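Local coordinates for protein malic enzyme (Entamoeba histolytica, PDB 3NV9) that probably catalyses the oxidative decarboxylation of malate to pyruvate and carbon dioxide, using NADP, and works as a dimer, at residues A[60-64]-A[65-69]; A[82-86]-A[87-91]. All coordinates share one frame; numbering follows the deposited sequence.

Contact 1 of 2, residues A[60-64]-A[65-69]; sequences WFNAY and YTPGV
Asn62 meets the turn after its short helix with both its backbone and its side chain. Asn62 CB is 4.1 Å from Pro67 CD, a loose contact. A chi1 of -56° sets CG beside the backbone N, from where OD1 and Thr66 O are near enough to share a water. Asn62 OD1 takes a hydrogen bond from this water at 2.8 Å. The same water donates to Thr66 O at 2.7 Å and so bridges two acceptors. It also lies at the edge of the Tyr65 ring, in its plane. The backbone carbonyl makes the direct link: Gly68 N donates to Asn62 O at 2.9 Å, with a C=O...N angle of 170°. Pro67 CD sits 3.6 Å from Asn62 O. The peptide bond before Pro67 is cis, consistent with the sharp reversal that brings Gly68 CA to 4.4 Å from Ala63 CA. Val69 N then bonds to Tyr65 O at 3.0 Å. The Tyr65 hydroxyl reaches Asn358 and Lys120 of the second subunit, and Thr66 OG1 bonds to Asn328 of that subunit. The arrangement is a helix end followed by a tight cis-proline turn, placed in the buried dimer interface of this malic enzyme.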
loop_
_atom_site.group_PDB
_atom_site.type_symbol
_atom_site.label_atom_id
_atom_site.label_comp_id
_atom_site.label_asym_id
_atom_site.label_seq_id
_atom_site.Cartn_x
_atom_site.Cartn_y
_atom_site.Cartn_z
ATOM N N TRP A 60 24.326 -1.091 -3.272
ATOM C CA TRP A 60 23.278 -0.939 -2.255
ATOM C C TRP A 60 22.139 -1.964 -2.415
ATOM O O TRP A 60 21.481 -2.233 -1.425
ATOM C CB TRP A 60 22.700 0.496 -2.210
ATOM C CG TRP A 60 23.620 1.394 -1.402
ATOM C CD1 TRP A 60 24.555 2.288 -1.894
ATOM C CD2 TRP A 60 23.742 1.412 0.022
ATOM N NE1 TRP A 60 25.207 2.883 -0.838
ATOM C CE2 TRP A 60 24.720 2.368 0.346
ATOM C CE3 TRP A 60 23.089 0.727 1.059
ATOM C CZ2 TRP A 60 25.096 2.639 1.664
ATOM C CZ3 TRP A 60 23.444 1.001 2.373
ATOM C CH2 TRP A 60 24.453 1.949 2.666
ATOM N N PHE A 61 21.886 -2.518 -3.619
ATOM C CA PHE A 61 20.715 -3.414 -3.747
ATOM C C PHE A 61 21.007 -4.707 -3.024
ATOM O O PHE A 61 20.114 -5.346 -2.492
ATOM C CB PHE A 61 20.353 -3.757 -5.192
ATOM C CG PHE A 61 19.825 -2.622 -5.982
ATOM C CD1 PHE A 61 18.681 -1.923 -5.566
ATOM C CD2 PHE A 61 20.446 -2.260 -7.178
ATOM C CE1 PHE A 61 18.175 -0.860 -6.340
ATOM C CE2 PHE A 61 19.945 -1.203 -7.976
ATOM C CZ PHE A 61 18.808 -0.509 -7.559
ATOM N N ASN A 62 22.285 -5.066 -2.983
ATOM C CA ASN A 62 22.763 -6.176 -2.175
ATOM C C ASN A 62 22.463 -6.086 -0.683
ATOM O O ASN A 62 22.401 -7.111 -0.007
ATOM C CB ASN A 62 24.258 -6.402 -2.458
ATOM C CG ASN A 62 24.505 -6.621 -3.916
ATOM O OD1 ASN A 62 23.638 -7.213 -4.600
ATOM N ND2 ASN A 62 25.615 -6.078 -4.442
ATOM N N ALA A 63 22.200 -4.884 -0.181
ATOM C CA ALA A 63 21.729 -4.737 1.193
ATOM C C ALA A 63 20.216 -4.756 1.294
ATOM O O ALA A 63 19.632 -5.189 2.308
ATOM C CB ALA A 63 22.285 -3.423 1.823
ATOM N N TYR A 64 19.571 -4.263 0.254
ATOM C CA TYR A 64 18.121 -4.098 0.282
ATOM C C TYR A 64 17.375 -5.357 -0.190
ATOM O O TYR A 64 16.138 -5.437 -0.152
ATOM C CB TYR A 64 17.748 -2.941 -0.632
ATOM C CG TYR A 64 18.241 -1.562 -0.214
ATOM C CD1 TYR A 64 18.236 -1.156 1.138
ATOM C CD2 TYR A 64 18.648 -0.638 -1.177
ATOM C CE1 TYR A 64 18.679 0.124 1.503
ATOM C CE2 TYR A 64 19.078 0.662 -0.809
ATOM C CZ TYR A 64 19.098 1.010 0.522
ATOM O OH TYR A 64 19.495 2.269 0.862
ATOM N N TYR A 65 18.141 -6.317 -0.653
ATOM C CA TYR A 65 17.621 -7.439 -1.440
ATOM C C TYR A 65 18.644 -8.573 -1.218
ATOM O O TYR A 65 19.532 -8.456 -0.382
ATOM C CB TYR A 65 17.579 -7.002 -2.898
ATOM C CG TYR A 65 16.753 -7.834 -3.834
ATOM C CD1 TYR A 65 15.413 -8.033 -3.602
ATOM C CD2 TYR A 65 17.320 -8.356 -5.025
ATOM C CE1 TYR A 65 14.643 -8.774 -4.471
ATOM C CE2 TYR A 65 16.580 -9.121 -5.909
ATOM C CZ TYR A 65 15.216 -9.334 -5.611
ATOM O OH TYR A 65 14.392 -10.041 -6.468
ATOM N N THR A 66 18.562 -9.653 -1.966
ATOM C CA THR A 66 19.441 -10.752 -1.728
ATOM C C THR A 66 20.867 -10.275 -2.062
ATOM O O THR A 66 21.073 -9.616 -3.049
ATOM C CB THR A 66 19.027 -12.017 -2.550
ATOM O OG1 THR A 66 19.867 -13.118 -2.173
ATOM C CG2 THR A 66 19.159 -11.795 -4.093
ATOM N N PRO A 67 21.848 -10.614 -1.241
ATOM C CA PRO A 67 21.748 -11.499 -0.105
ATOM C C PRO A 67 21.439 -10.834 1.220
ATOM O O PRO A 67 20.878 -11.516 2.116
ATOM C CB PRO A 67 23.158 -12.143 -0.037
ATOM C CG PRO A 67 24.051 -11.040 -0.433
ATOM C CD PRO A 67 23.248 -10.269 -1.534
ATOM N N GLY A 68 21.794 -9.554 1.390
ATOM C CA GLY A 68 21.613 -8.899 2.722
ATOM C C GLY A 68 20.225 -9.024 3.360
ATOM O O GLY A 68 20.112 -9.207 4.565
ATOM N N VAL A 69 19.153 -8.923 2.568
ATOM C CA VAL A 69 17.807 -8.818 3.138
ATOM C C VAL A 69 17.431 -10.011 4.022
ATOM O O VAL A 69 16.491 -9.974 4.806
ATOM C CB VAL A 69 16.744 -8.608 2.003
ATOM C CG1 VAL A 69 16.542 -9.860 1.198
ATOM C CG2 VAL A 69 15.421 -8.089 2.566
HETATM O O HOH W 1 21.144 -8.185 -5.321
#

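Contact 2 of 2, residues A[82-86]-A[87-91]; sequences SSLFY and SLRGN
Ser83 and Ser87 both hold OG between the backbone N and the carbonyl carbon (chi1 73° and 87°), while Arg89 runs extended with CG anti to its own N (chi1 179°). These torsions bring three polar groups together at the bend after the weakly bonded helix about 83-86. Ser87 OG donates to Ser83 O at 2.9 Å, approaching in the carbonyl plane. Ser87 OG also accepts from Arg89 N at 3.2 Å, which makes an ST turn. Ser87 N adds a weak bond to Ser83 O at 3.5 Å. Farther along the arginine chain, Arg89 NH1 donates to Ser83 OG at 3.1 Å, with the hydroxyl at the edge of the guanidinium and in its plane. Leu84 crosses the arginine obliquely, with Leu84 CD1 3.6 Å from Arg89 CG. On the backbone, Gly90 CA makes a CA-H...O contact of 3.3 Å with Leu84 O. Ser83 OG also bonds to Asn80 O. Arg89 NE and NH2 donate to Phe162 O and Gln159 O, and an acetate ion, probably from the crystallisation liquor, lies near and may offset the charge. The chemistry implies that Ser87 links Ser83 to the following bend, and is consistent with Arg89 tying Ser83 to the chain between helix 148-158 and strand 164-167.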
loop_
_atom_site.group_PDB
_atom_site.type_symbol
_atom_site.label_atom_id
_atom_site.label_comp_id
_atom_site.label_asym_id
_atom_site.label_seq_id
_atom_site.Cartn_x
_atom_site.Cartn_y
_atom_site.Cartn_z
ATOM N N SER A 82 10.574 -6.111 15.943
ATOM C CA SER A 82 11.568 -5.450 15.129
ATOM C C SER A 82 11.063 -5.200 13.693
ATOM O O SER A 82 11.681 -4.409 12.938
ATOM C CB SER A 82 12.898 -6.213 15.105
ATOM O OG SER A 82 12.812 -7.359 14.280
ATOM N N SER A 83 9.973 -5.861 13.299
ATOM C CA SER A 83 9.350 -5.467 12.005
ATOM C C SER A 83 9.003 -3.947 11.966
ATOM O O SER A 83 8.924 -3.333 10.895
ATOM C CB SER A 83 8.109 -6.315 11.665
ATOM O OG SER A 83 7.046 -5.935 12.499
ATOM N N LEU A 84 8.810 -3.360 13.141
ATOM C CA LEU A 84 8.317 -1.992 13.230
ATOM C C LEU A 84 9.403 -0.992 12.876
ATOM O O LEU A 84 9.128 0.162 12.531
ATOM C CB LEU A 84 7.758 -1.696 14.614
ATOM C CG LEU A 84 6.325 -2.077 15.000
ATOM C CD1 LEU A 84 5.294 -1.951 13.906
ATOM C CD2 LEU A 84 6.318 -3.462 15.498
ATOM N N PHE A 85 10.644 -1.423 12.951
ATOM C CA PHE A 85 11.698 -0.541 12.516
ATOM C C PHE A 85 12.600 -1.089 11.389
ATOM O O PHE A 85 13.407 -0.339 10.861
ATOM C CB PHE A 85 12.501 -0.016 13.709
ATOM C CG PHE A 85 13.121 -1.085 14.529
ATOM C CD1 PHE A 85 12.510 -1.521 15.688
ATOM C CD2 PHE A 85 14.322 -1.651 14.148
ATOM C CE1 PHE A 85 13.098 -2.520 16.520
ATOM C CE2 PHE A 85 14.938 -2.693 14.964
ATOM C CZ PHE A 85 14.289 -3.109 16.159
ATOM N N TYR A 86 12.449 -2.350 10.982
ATOM C CA TYR A 86 13.290 -2.843 9.890
ATOM C C TYR A 86 12.556 -2.685 8.593
ATOM O O TYR A 86 13.092 -3.039 7.547
ATOM C CB TYR A 86 13.706 -4.310 10.039
ATOM C CG TYR A 86 14.812 -4.506 10.999
ATOM C CD1 TYR A 86 16.026 -3.832 10.856
ATOM C CD2 TYR A 86 14.669 -5.391 12.047
ATOM C CE1 TYR A 86 17.054 -4.036 11.772
ATOM C CE2 TYR A 86 15.661 -5.589 12.958
ATOM C CZ TYR A 86 16.859 -4.916 12.830
ATOM O OH TYR A 86 17.826 -5.145 13.788
ATOM N N SER A 87 11.339 -2.175 8.677
ATOM C CA SER A 87 10.485 -1.984 7.511
ATOM C C SER A 87 9.567 -0.779 7.752
ATOM O O SER A 87 9.467 -0.326 8.878
ATOM C CB SER A 87 9.666 -3.249 7.283
ATOM O OG SER A 87 8.462 -3.250 8.016
ATOM N N LEU A 88 8.868 -0.304 6.725
ATOM C CA LEU A 88 7.897 0.850 6.826
ATOM C C LEU A 88 6.782 0.605 7.800
ATOM O O LEU A 88 6.141 1.564 8.310
ATOM C CB LEU A 88 7.271 1.149 5.435
ATOM C CG LEU A 88 6.090 0.262 4.956
ATOM C CD1 LEU A 88 5.317 0.886 3.824
ATOM C CD2 LEU A 88 6.483 -1.146 4.515
ATOM N N ARG A 89 6.549 -0.666 8.139
ATOM C CA ARG A 89 5.391 -1.009 9.009
ATOM C C ARG A 89 5.136 -0.007 10.166
ATOM O O ARG A 89 4.002 0.431 10.402
ATOM C CB ARG A 89 5.512 -2.422 9.575
ATOM C CG ARG A 89 4.341 -2.802 10.491
ATOM C CD ARG A 89 4.494 -4.254 11.045
ATOM N NE ARG A 89 3.213 -4.762 11.576
ATOM C CZ ARG A 89 3.036 -5.810 12.401
ATOM N NH1 ARG A 89 4.071 -6.581 12.810
ATOM N NH2 ARG A 89 1.790 -6.127 12.779
ATOM N N GLY A 90 6.201 0.348 10.884
ATOM C CA GLY A 90 6.071 1.276 12.016
ATOM C C GLY A 90 5.431 2.601 11.699
ATOM O O GLY A 90 4.884 3.244 12.603
ATOM N N ASN A 91 5.450 3.027 10.426
ATOM C CA ASN A 91 4.724 4.263 10.061
ATOM C C ASN A 91 3.619 4.007 8.997
ATOM O O ASN A 91 3.199 4.936 8.311
ATOM C CB ASN A 91 5.760 5.345 9.645
ATOM C CG ASN A 91 5.179 6.788 9.555
ATOM O OD1 ASN A 91 5.402 7.473 8.548
ATOM N ND2 ASN A 91 4.458 7.232 10.571
HETATM O O HOH W 2 8.858 1.773 10.215
#

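Contact 1 closes before contact 2 opens, and helix 69-78 lies between them in the chain. Their centres are about 17 Å apart and their nearest atoms about 7 Å, so they do not touch. Both belong to the malic enzyme N-terminal domain and lie on the same side of the chain's centre. Each comprises a short helix, 61-64 or about 83-86, and the bend that leaves it. Contact 1 lies farther out, its centre about 39 Å from the centre of the chain against about 25 Å. Contact 2 leads into strand 92-97 of the four-stranded parallel sheet. Both touch the second subunit, so this part of the chain lies at the dimer interface and leads from there into the sheet, consistent with the deeply entangled dimer reported for this enzyme.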